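Local coordinates for transcriptional regulator, TetR family (PDB 3C2B), which probably binds DNA through an N-terminal helix-turn-helix and regulates transcription as a two-subunit TetR-type protein, at residues 153-158 with 207-212; 84-89 with 211-216; 27-32 with 106-111; 112-117 with 179-184. All blocks are in the same frame, centred on the assembly; numbering follows the deposited sequence.

Contact 1. Residues 153-158 with 207-212; sequences SGYLRF and TEKVHS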
# COMPACT_ATOMS: atom_id res chain seq x y z
N SER A 153 -20.73 -12.83 19.71
CA SER A 153 -22.04 -13.26 19.33
C SER A 153 -21.98 -14.65 18.77
O SER A 153 -23.00 -15.16 18.31
CB SER A 153 -22.65 -12.28 18.34
OG SER A 153 -22.84 -11.01 18.94
N GLY A 154 -20.80 -15.26 18.82
CA GLY A 154 -20.59 -16.62 18.36
C GLY A 154 -20.42 -16.76 16.86
O GLY A 154 -20.43 -17.90 16.34
N TYR A 155 -20.27 -15.64 16.15
CA TYR A 155 -20.22 -15.68 14.66
C TYR A 155 -18.81 -15.72 14.04
O TYR A 155 -18.67 -16.10 12.89
CB TYR A 155 -21.01 -14.51 14.04
CG TYR A 155 -22.47 -14.47 14.41
CD1 TYR A 155 -23.33 -15.56 14.14
CD2 TYR A 155 -23.01 -13.33 15.03
CE1 TYR A 155 -24.68 -15.51 14.49
CE2 TYR A 155 -24.35 -13.28 15.36
CZ TYR A 155 -25.18 -14.36 15.11
OH TYR A 155 -26.50 -14.26 15.46
N LEU A 156 -17.80 -15.34 14.81
CA LEU A 156 -16.39 -15.32 14.36
C LEU A 156 -15.50 -16.08 15.31
O LEU A 156 -15.63 -15.97 16.53
CB LEU A 156 -15.85 -13.89 14.28
CG LEU A 156 -16.56 -12.92 13.34
CD1 LEU A 156 -15.85 -11.59 13.47
CD2 LEU A 156 -16.49 -13.48 11.91
N ARG A 157 -14.56 -16.83 14.75
CA ARG A 157 -13.60 -17.55 15.53
C ARG A 157 -12.21 -17.18 15.01
O ARG A 157 -11.99 -17.14 13.81
CB ARG A 157 -13.88 -19.07 15.41
CG ARG A 157 -12.67 -19.96 15.54
CD ARG A 157 -12.92 -21.45 15.15
NE ARG A 157 -13.38 -21.72 13.76
CZ ARG A 157 -12.78 -21.32 12.63
NH1 ARG A 157 -11.68 -20.56 12.63
NH2 ARG A 157 -13.32 -21.67 11.46
N PHE A 158 -11.28 -16.89 15.92
CA PHE A 158 -9.88 -16.62 15.53
C PHE A 158 -8.97 -16.78 16.74
O PHE A 158 -9.40 -16.56 17.86
CB PHE A 158 -9.69 -15.21 14.90
CG PHE A 158 -10.46 -14.12 15.63
CD1 PHE A 158 -11.67 -13.68 15.13
CD2 PHE A 158 -10.00 -13.59 16.82
CE1 PHE A 158 -12.41 -12.71 15.80
CE2 PHE A 158 -10.72 -12.63 17.51
CZ PHE A 158 -11.94 -12.18 17.00
N THR A 207 -17.88 -18.79 11.90
CA THR A 207 -18.24 -20.05 12.54
C THR A 207 -19.44 -20.64 11.81
O THR A 207 -20.14 -19.96 11.07
CB THR A 207 -18.66 -19.82 14.00
OG1 THR A 207 -19.87 -19.07 14.01
CG2 THR A 207 -17.61 -19.07 14.79
N GLU A 208 -19.68 -21.93 12.04
CA GLU A 208 -20.87 -22.60 11.55
C GLU A 208 -22.19 -21.84 11.83
O GLU A 208 -23.08 -21.81 10.97
CB GLU A 208 -20.87 -24.00 12.15
CG GLU A 208 -22.11 -24.81 11.91
CD GLU A 208 -21.81 -26.27 11.63
OE1 GLU A 208 -20.68 -26.74 12.00
OE2 GLU A 208 -22.69 -26.93 11.03
N LYS A 209 -22.31 -21.21 12.99
CA LYS A 209 -23.47 -20.36 13.35
C LYS A 209 -23.70 -19.21 12.35
O LYS A 209 -24.84 -19.00 11.92
CB LYS A 209 -23.30 -19.77 14.76
CG LYS A 209 -24.56 -19.14 15.37
CD LYS A 209 -24.27 -18.52 16.74
CE LYS A 209 -25.54 -17.98 17.39
NZ LYS A 209 -25.27 -16.81 18.31
N VAL A 210 -22.65 -18.45 12.01
CA VAL A 210 -22.81 -17.32 11.10
C VAL A 210 -23.29 -17.77 9.72
O VAL A 210 -24.15 -17.13 9.14
CB VAL A 210 -21.56 -16.41 11.03
CG1 VAL A 210 -20.49 -16.98 10.09
CG2 VAL A 210 -21.95 -15.00 10.59
N HIS A 211 -22.76 -18.88 9.22
CA HIS A 211 -23.08 -19.38 7.88
C HIS A 211 -24.49 -19.98 7.81
O HIS A 211 -25.25 -19.71 6.86
CB HIS A 211 -22.02 -20.37 7.39
CG HIS A 211 -20.66 -19.76 7.20
ND1 HIS A 211 -20.45 -18.63 6.43
CD2 HIS A 211 -19.44 -20.13 7.66
CE1 HIS A 211 -19.16 -18.32 6.45
NE2 HIS A 211 -18.53 -19.22 7.19
N SER A 212 -24.86 -20.79 8.80
CA SER A 212 -26.19 -21.39 8.77
C SER A 212 -27.29 -20.36 9.10
O SER A 212 -28.42 -20.51 8.66
CB SER A 212 -26.25 -22.65 9.64
OG SER A 212 -26.08 -22.34 11.00
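The ring of Tyr155 meets Val210 N at its edge, in plane, and the ammonium of Lys209 lies off-centre above one face. Ser153 O lies 3.7 Å above that face, over the ring centre, and Lys209 NZ is on the same side, 4.5 Å from the centroid and 33° off the ring normal. This is an off-centre cation-pi contact. The ammonium's closer partner is Ser153 O, to which Lys209 NZ donates a 2.8 Å hydrogen bond. Lys209 gets there with its chain extended beyond CG, its CG 3.7 Å from Tyr155 CE1. At the other end of the ring's side chain, Tyr155 CB rests on Val210 CB at 3.6 Å.

A second set of bonds ties the loop to the start of helix 208-214. Thr207, its N-cap, gives OG1 to Gly154 O at 2.7 Å, in the carbonyl plane and on a lone pair, while its backbone N reaches Tyr155 O at 3.0 Å, nearly straight (171°). OG1, set between the backbone N and the carbonyl carbon (chi1 66°), also accepts a weak capping bond from Val210 N. Three successive carbonyls after helix 137-152, where Gly154 closes a Schellman motif, are thus each met by a donor. The positive charge of Lys209 probably offsets the partial negative charge of the carbonyls at the end of helix 137-152.

Contact 2. Residues 84-89 with 211-216; sequences VSAPQL and HSELGG
Glu213 reaches across to Ala86, and its OE2 accepts a hydrogen bond from Ala86 N, 3.2 Å long with an N-H...O angle of 161°. The N-H approaches from above the carboxylate plane, 61° out of it. The acid's carbon chain makes an apolar contact with the same residue, Ala86 CB sitting 3.7 Å from Glu213 CG; the methyl also lies against the carboxylate, 3.5 Å from Glu213 CD. An extended chain, with CG anti to the backbone N (chi1 178°), spans the gap. Pro87 is crossed by Glu213 at about a right angle, its CD 3.7 Å from OE2. On the next residue, Leu214, the branch CD2 lies against the backbone between Ala86 and Pro87, 3.6 Å from Ala86 C.

One shell outward, the N-terminus of helix 86-104 is shaped by a capping box. Ser85 OG accepts from Gln88 N at 3.2 Å, and Gln88 OE1 in return accepts from Ser85 N at 3.1 Å and from Ser85 OG. The box probably helps hold the first turn that offers Ala86 N to Glu213, whose negative charge would probably interact well with the positive end of the helix. The other carboxylate oxygen, OE1, is held by Tyr155 OH.

The last turn of helix 208-214 lies beside the start of helix 86-104. Ala86 and Leu89 back onto Tyr155 in the loop before helix 161-173, and Leu214 also touches Leu202 of helix 190-205.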
# COMPACT_ATOMS: atom_id res chain seq x y z
N VAL A 84 -24.71 -8.51 18.17
CA VAL A 84 -25.31 -8.37 16.84
C VAL A 84 -25.89 -9.69 16.34
O VAL A 84 -25.49 -10.75 16.81
CB VAL A 84 -24.26 -7.88 15.76
CG1 VAL A 84 -23.92 -6.40 15.94
CG2 VAL A 84 -23.02 -8.73 15.80
N SER A 85 -26.83 -9.60 15.41
CA SER A 85 -27.29 -10.76 14.65
C SER A 85 -26.30 -10.97 13.51
O SER A 85 -25.49 -10.08 13.21
CB SER A 85 -28.65 -10.49 14.04
OG SER A 85 -28.59 -9.35 13.18
N ALA A 86 -26.38 -12.14 12.86
CA ALA A 86 -25.52 -12.45 11.74
C ALA A 86 -25.71 -11.49 10.54
O ALA A 86 -24.71 -11.00 10.01
CB ALA A 86 -25.65 -13.93 11.34
N PRO A 87 -26.97 -11.21 10.12
CA PRO A 87 -27.19 -10.18 9.06
C PRO A 87 -26.66 -8.79 9.43
O PRO A 87 -26.11 -8.11 8.57
CB PRO A 87 -28.72 -10.09 8.94
CG PRO A 87 -29.27 -11.29 9.66
CD PRO A 87 -28.24 -11.81 10.60
N GLN A 88 -26.88 -8.34 10.67
CA GLN A 88 -26.30 -7.09 11.16
C GLN A 88 -24.77 -7.12 11.06
O GLN A 88 -24.15 -6.12 10.68
CB GLN A 88 -26.62 -6.88 12.62
CG GLN A 88 -27.70 -5.96 12.97
CD GLN A 88 -27.94 -6.04 14.47
OE1 GLN A 88 -28.46 -7.04 14.96
NE2 GLN A 88 -27.51 -5.02 15.21
N LEU A 89 -24.17 -8.23 11.47
CA LEU A 89 -22.73 -8.36 11.42
C LEU A 89 -22.24 -8.22 9.98
O LEU A 89 -21.35 -7.43 9.70
CB LEU A 89 -22.29 -9.71 11.96
CG LEU A 89 -20.88 -9.91 12.56
CD1 LEU A 89 -20.25 -11.25 12.13
CD2 LEU A 89 -19.93 -8.74 12.40
N HIS A 211 -22.76 -18.88 9.22
CA HIS A 211 -23.08 -19.38 7.88
C HIS A 211 -24.49 -19.98 7.81
O HIS A 211 -25.25 -19.71 6.86
CB HIS A 211 -22.02 -20.37 7.39
CG HIS A 211 -20.66 -19.76 7.20
ND1 HIS A 211 -20.45 -18.63 6.43
CD2 HIS A 211 -19.44 -20.13 7.66
CE1 HIS A 211 -19.16 -18.32 6.45
NE2 HIS A 211 -18.53 -19.22 7.19
N SER A 212 -24.86 -20.79 8.80
CA SER A 212 -26.19 -21.39 8.77
C SER A 212 -27.29 -20.36 9.10
O SER A 212 -28.42 -20.51 8.66
CB SER A 212 -26.25 -22.65 9.64
OG SER A 212 -26.08 -22.34 11.00
N GLU A 213 -26.94 -19.31 9.83
CA GLU A 213 -27.89 -18.22 10.08
C GLU A 213 -28.04 -17.27 8.89
O GLU A 213 -29.15 -16.87 8.57
CB GLU A 213 -27.53 -17.43 11.34
CG GLU A 213 -28.47 -16.25 11.60
CD GLU A 213 -28.29 -15.64 12.96
OE1 GLU A 213 -27.81 -16.37 13.86
OE2 GLU A 213 -28.63 -14.44 13.12
N LEU A 214 -26.94 -16.90 8.24
CA LEU A 214 -26.99 -16.13 6.99
C LEU A 214 -27.66 -16.93 5.89
O LEU A 214 -28.15 -16.35 4.92
CB LEU A 214 -25.59 -15.71 6.53
CG LEU A 214 -24.92 -14.66 7.42
CD1 LEU A 214 -23.54 -14.33 6.91
CD2 LEU A 214 -25.75 -13.40 7.52
N GLY A 215 -27.67 -18.26 6.04
CA GLY A 215 -28.34 -19.15 5.09
C GLY A 215 -29.81 -19.40 5.38
O GLY A 215 -30.39 -20.32 4.81
N GLY A 216 -30.41 -18.61 6.27
CA GLY A 216 -31.84 -18.71 6.60
C GLY A 216 -32.35 -20.11 6.92
O GLY A 216 -31.78 -20.81 7.76

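Contact 3. Residues 27-32 with 106-111; sequences LLVEGG and GDVSLA
Leu28 and Val29 press on Ala111 where helix 15-31 passes over the start of helix 107-120. The tight part centres on the Ala111 methyl: its CB is 3.5 Å from Leu28 CD1 and 3.9 Å from Val29 CA, and the backbones of Val29 and Ala111 come to 5.2 Å between CA atoms. The same Leu28 CD1 lies 3.1 Å from Ala111 O, an approach best treated as doubtful; both leucine torsions also sit away from staggered values, a sign of strain. Beyond Ala111, Leu28 also touches Leu112 and Leu115 of helix 107-120 and Met66 of helix 59-71.

The axes of the short segments 27-31 and 107-111 cross at 81°, nearly perpendicular, and approach to 8.8 Å. In TetR-family regulators the first helix belongs to the DNA-binding domain, and its contact with the larger C-terminal domain is one place where a signal can pass between the two; that role is plausible here but inferred.

Toward the looser side the contact rests on Val29 alone. Its CG2 faces Val108 CG2 at 4.2 Å, and its CG1, anti to the backbone N (chi1 175°), touches Asp107 CB at 3.8 Å. Asp107 is exposed, and no hydrogen bond joins the segments, so van der Waals contact carries the pairing. Beside Val29 the second subunit approaches: Arg122 of that subunit packs on Val29, and the backbone of Val29 is hydrogen-bonded to that subunit.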
# COMPACT_ATOMS: atom_id res chain seq x y z
N LEU A 27 -3.05 23.29 -1.36
CA LEU A 27 -1.82 23.32 -2.18
C LEU A 27 -1.26 21.92 -2.37
O LEU A 27 -0.81 21.55 -3.45
CB LEU A 27 -0.73 24.20 -1.54
CG LEU A 27 -0.77 25.72 -1.75
CD1 LEU A 27 0.25 26.38 -0.83
CD2 LEU A 27 -0.51 26.11 -3.22
N LEU A 28 -1.32 21.15 -1.29
CA LEU A 28 -0.76 19.82 -1.25
C LEU A 28 -1.48 18.83 -2.19
O LEU A 28 -0.83 18.09 -2.93
CB LEU A 28 -0.80 19.34 0.21
CG LEU A 28 0.28 18.47 0.89
CD1 LEU A 28 -0.32 17.21 1.38
CD2 LEU A 28 1.56 18.25 0.08
N VAL A 29 -2.81 18.83 -2.16
CA VAL A 29 -3.62 18.00 -3.05
C VAL A 29 -3.32 18.37 -4.52
O VAL A 29 -3.14 17.51 -5.38
CB VAL A 29 -5.14 18.15 -2.75
CG1 VAL A 29 -6.01 17.37 -3.78
CG2 VAL A 29 -5.47 17.73 -1.29
N GLU A 30 -3.27 19.66 -4.78
CA GLU A 30 -3.15 20.18 -6.15
C GLU A 30 -1.75 20.00 -6.80
O GLU A 30 -1.65 19.58 -7.96
CB GLU A 30 -3.64 21.63 -6.18
CG GLU A 30 -5.13 21.67 -5.81
CD GLU A 30 -5.74 23.05 -5.81
OE1 GLU A 30 -5.02 24.05 -6.05
OE2 GLU A 30 -6.96 23.14 -5.58
N GLY A 31 -0.70 20.29 -6.05
CA GLY A 31 0.65 20.19 -6.58
C GLY A 31 1.63 19.29 -5.85
O GLY A 31 2.81 19.29 -6.18
N GLY A 32 1.18 18.52 -4.86
CA GLY A 32 2.10 17.66 -4.09
C GLY A 32 3.07 18.44 -3.20
O GLY A 32 2.93 19.67 -3.02
N GLY A 106 -9.62 9.23 -0.39
CA GLY A 106 -9.81 10.68 -0.16
C GLY A 106 -8.60 11.51 -0.59
O GLY A 106 -7.43 11.09 -0.38
N ASP A 107 -8.85 12.66 -1.23
CA ASP A 107 -7.77 13.42 -1.85
C ASP A 107 -6.78 13.96 -0.81
O ASP A 107 -5.55 13.87 -0.99
CB ASP A 107 -8.28 14.54 -2.82
CG ASP A 107 -9.27 15.47 -2.19
OD1 ASP A 107 -9.52 15.42 -0.96
OD2 ASP A 107 -9.82 16.30 -2.96
N VAL A 108 -7.32 14.44 0.29
CA VAL A 108 -6.49 15.02 1.36
C VAL A 108 -5.68 13.90 2.04
O VAL A 108 -4.49 14.07 2.33
CB VAL A 108 -7.34 15.77 2.42
CG1 VAL A 108 -6.43 16.40 3.49
CG2 VAL A 108 -8.23 16.83 1.76
N SER A 109 -6.35 12.78 2.32
CA SER A 109 -5.69 11.65 2.96
C SER A 109 -4.55 11.18 2.05
O SER A 109 -3.40 10.99 2.53
CB SER A 109 -6.67 10.51 3.31
OG SER A 109 -5.97 9.28 3.57
N LEU A 110 -4.83 11.04 0.75
CA LEU A 110 -3.75 10.62 -0.18
C LEU A 110 -2.59 11.60 -0.17
O LEU A 110 -1.44 11.18 -0.14
CB LEU A 110 -4.26 10.45 -1.61
CG LEU A 110 -5.15 9.23 -1.83
CD1 LEU A 110 -5.92 9.42 -3.15
CD2 LEU A 110 -4.37 7.90 -1.81
N ALA A 111 -2.90 12.89 -0.20
CA ALA A 111 -1.90 13.95 -0.28
C ALA A 111 -1.07 14.00 1.02
O ALA A 111 0.15 14.13 0.96
CB ALA A 111 -2.57 15.26 -0.52

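Contact 4. Residues 112-117 with 179-184; sequences LNRLAI and RMLLGE
At the Schellman motif closing helix 176-181, Arg114 of helix 107-120 grips two consecutive carbonyls, those of Met180 and Leu181. Its NE donates to Leu181 O at 2.9 Å, almost straight at 173°, and its NH2 to Met180 O at 2.9 Å, more bent at 141°. Both oxygens lie at the edge of the guanidinium, near its plane, so the pair fixes the group's rotation. Met180, present as selenomethionine, has a carbonyl that also accepts from Gly183 N; the two donors reach it from opposite faces of its plane. Arg114 extends from CG to NE to cover the distance. The positive guanidinium probably interacts favourably with the partial negative charge at the end of the helix.

Leu181 fills the apolar side. Its CD2 lies 3.8 Å from Asn113 CB and 4.0 Å from Arg114 CG, and its CD1 meets Ile117 CD1 at 3.7 Å, with the Ile117 and Leu181 side chains crossing at about a right angle.

Around this buried contact, Asn113 and Ala116 touch Leu131 of helix 127-134, and Met180 and Leu181 rest on Leu110. The second subunit lies alongside, with its Ser121 on Arg114 and its Ile117 on Leu182.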
# COMPACT_ATOMS: atom_id res chain seq x y z
N LEU A 112 -1.70 13.82 2.18
CA LEU A 112 -0.92 13.81 3.41
C LEU A 112 -0.00 12.58 3.52
O LEU A 112 1.18 12.69 3.91
CB LEU A 112 -1.83 13.95 4.64
CG LEU A 112 -2.42 15.36 4.64
CD1 LEU A 112 -3.67 15.39 5.52
CD2 LEU A 112 -1.39 16.47 5.04
N ASN A 113 -0.55 11.42 3.16
CA ASN A 113 0.24 10.20 3.05
C ASN A 113 1.40 10.32 2.08
O ASN A 113 2.53 9.97 2.45
CB ASN A 113 -0.64 8.98 2.76
CG ASN A 113 -1.28 8.44 4.02
OD1 ASN A 113 -0.61 7.78 4.80
ND2 ASN A 113 -2.55 8.76 4.26
N ARG A 114 1.15 10.85 0.88
CA ARG A 114 2.23 11.16 -0.05
C ARG A 114 3.27 12.05 0.60
O ARG A 114 4.47 11.82 0.46
CB ARG A 114 1.70 11.89 -1.29
CG ARG A 114 0.87 11.01 -2.19
CD ARG A 114 0.28 11.81 -3.35
NE ARG A 114 -0.57 10.91 -4.16
CZ ARG A 114 -1.81 11.21 -4.50
NH1 ARG A 114 -2.34 12.41 -4.17
NH2 ARG A 114 -2.52 10.35 -5.18
N LEU A 115 2.83 13.09 1.31
CA LEU A 115 3.77 14.04 1.91
C LEU A 115 4.69 13.33 2.92
O LEU A 115 5.91 13.44 2.82
CB LEU A 115 3.02 15.19 2.59
CG LEU A 115 3.89 16.11 3.43
CD1 LEU A 115 4.68 16.94 2.49
CD2 LEU A 115 3.04 16.98 4.35
N ALA A 116 4.06 12.60 3.85
CA ALA A 116 4.74 11.83 4.90
C ALA A 116 5.65 10.72 4.37
O ALA A 116 6.70 10.48 4.95
CB ALA A 116 3.72 11.25 5.90
N ILE A 117 5.24 10.08 3.27
CA ILE A 117 6.08 9.09 2.59
C ILE A 117 7.38 9.68 1.98
O ILE A 117 8.48 9.12 2.18
CB ILE A 117 5.25 8.21 1.57
CG1 ILE A 117 4.35 7.23 2.35
CG2 ILE A 117 6.19 7.51 0.56
CD1 ILE A 117 3.15 6.53 1.56
N ARG A 179 -1.25 1.83 -5.07
CA ARG A 179 -1.58 2.32 -6.42
C ARG A 179 -2.12 3.75 -6.48
O ARG A 179 -1.74 4.53 -7.36
CB ARG A 179 -2.50 1.34 -7.16
CG ARG A 179 -1.88 -0.10 -7.20
CD ARG A 179 -2.65 -1.10 -8.05
NE ARG A 179 -2.64 -0.74 -9.47
CZ ARG A 179 -1.63 -0.95 -10.32
NH1 ARG A 179 -1.75 -0.53 -11.59
NH2 ARG A 179 -0.49 -1.54 -9.92
N MSE A 180 -3.03 4.09 -5.55
CA MSE A 180 -3.67 5.40 -5.55
C MSE A 180 -2.67 6.48 -5.17
O MSE A 180 -2.65 7.56 -5.76
CB MSE A 180 -4.90 5.42 -4.63
CG MSE A 180 -6.09 4.59 -5.16
SE MSE A 180 -7.76 4.85 -4.19
CE MSE A 180 -7.19 4.27 -2.46
N LEU A 181 -1.80 6.13 -4.24
CA LEU A 181 -0.73 7.00 -3.78
C LEU A 181 0.22 7.35 -4.88
O LEU A 181 0.75 8.44 -4.93
CB LEU A 181 0.01 6.33 -2.63
CG LEU A 181 -0.73 6.33 -1.28
CD1 LEU A 181 0.05 5.52 -0.23
CD2 LEU A 181 -0.98 7.71 -0.80
N LEU A 182 0.44 6.39 -5.78
CA LEU A 182 1.27 6.55 -6.97
C LEU A 182 0.49 7.35 -8.01
O LEU A 182 1.07 7.79 -8.99
CB LEU A 182 1.71 5.17 -7.53
CG LEU A 182 2.76 4.37 -6.74
CD1 LEU A 182 2.72 2.88 -7.15
CD2 LEU A 182 4.22 4.90 -6.92
N GLY A 183 -0.81 7.52 -7.82
CA GLY A 183 -1.53 8.43 -8.73
C GLY A 183 -2.61 7.74 -9.52
O GLY A 183 -3.27 8.36 -10.31
N GLU A 184 -2.78 6.43 -9.32
CA GLU A 184 -3.86 5.75 -10.01
C GLU A 184 -5.21 6.12 -9.42
O GLU A 184 -5.40 6.03 -8.22
CB GLU A 184 -3.65 4.24 -9.96
CG GLU A 184 -4.54 3.47 -10.90
CD GLU A 184 -4.43 1.99 -10.69
OE1 GLU A 184 -3.34 1.47 -10.86
OE2 GLU A 184 -5.42 1.34 -10.32

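How the contacts relate
The four contacts fall into two pairs on opposite sides of the chain's centre. Contacts 1 and 2, with centres 9 Å apart, both use helix 208-214 and are joined by probable hydrogen bonds, including Ser153 OG to Val84 N at 3.2 Å. Contacts 3 and 4, with centres 8 Å apart, share helix 107-120 and meet where Leu110 CD2 lies 3.6 Å from Leu181 CD2; both also touch the second subunit. The centres of contacts 1 and 3 are 41 Å apart, and no atoms of the two pairs meet. Segment 27-32 of contact 3 lies just before the predicted helix-turn-helix at 37-56, so contact 3 joins the probable DNA-binding part to the C-terminal part.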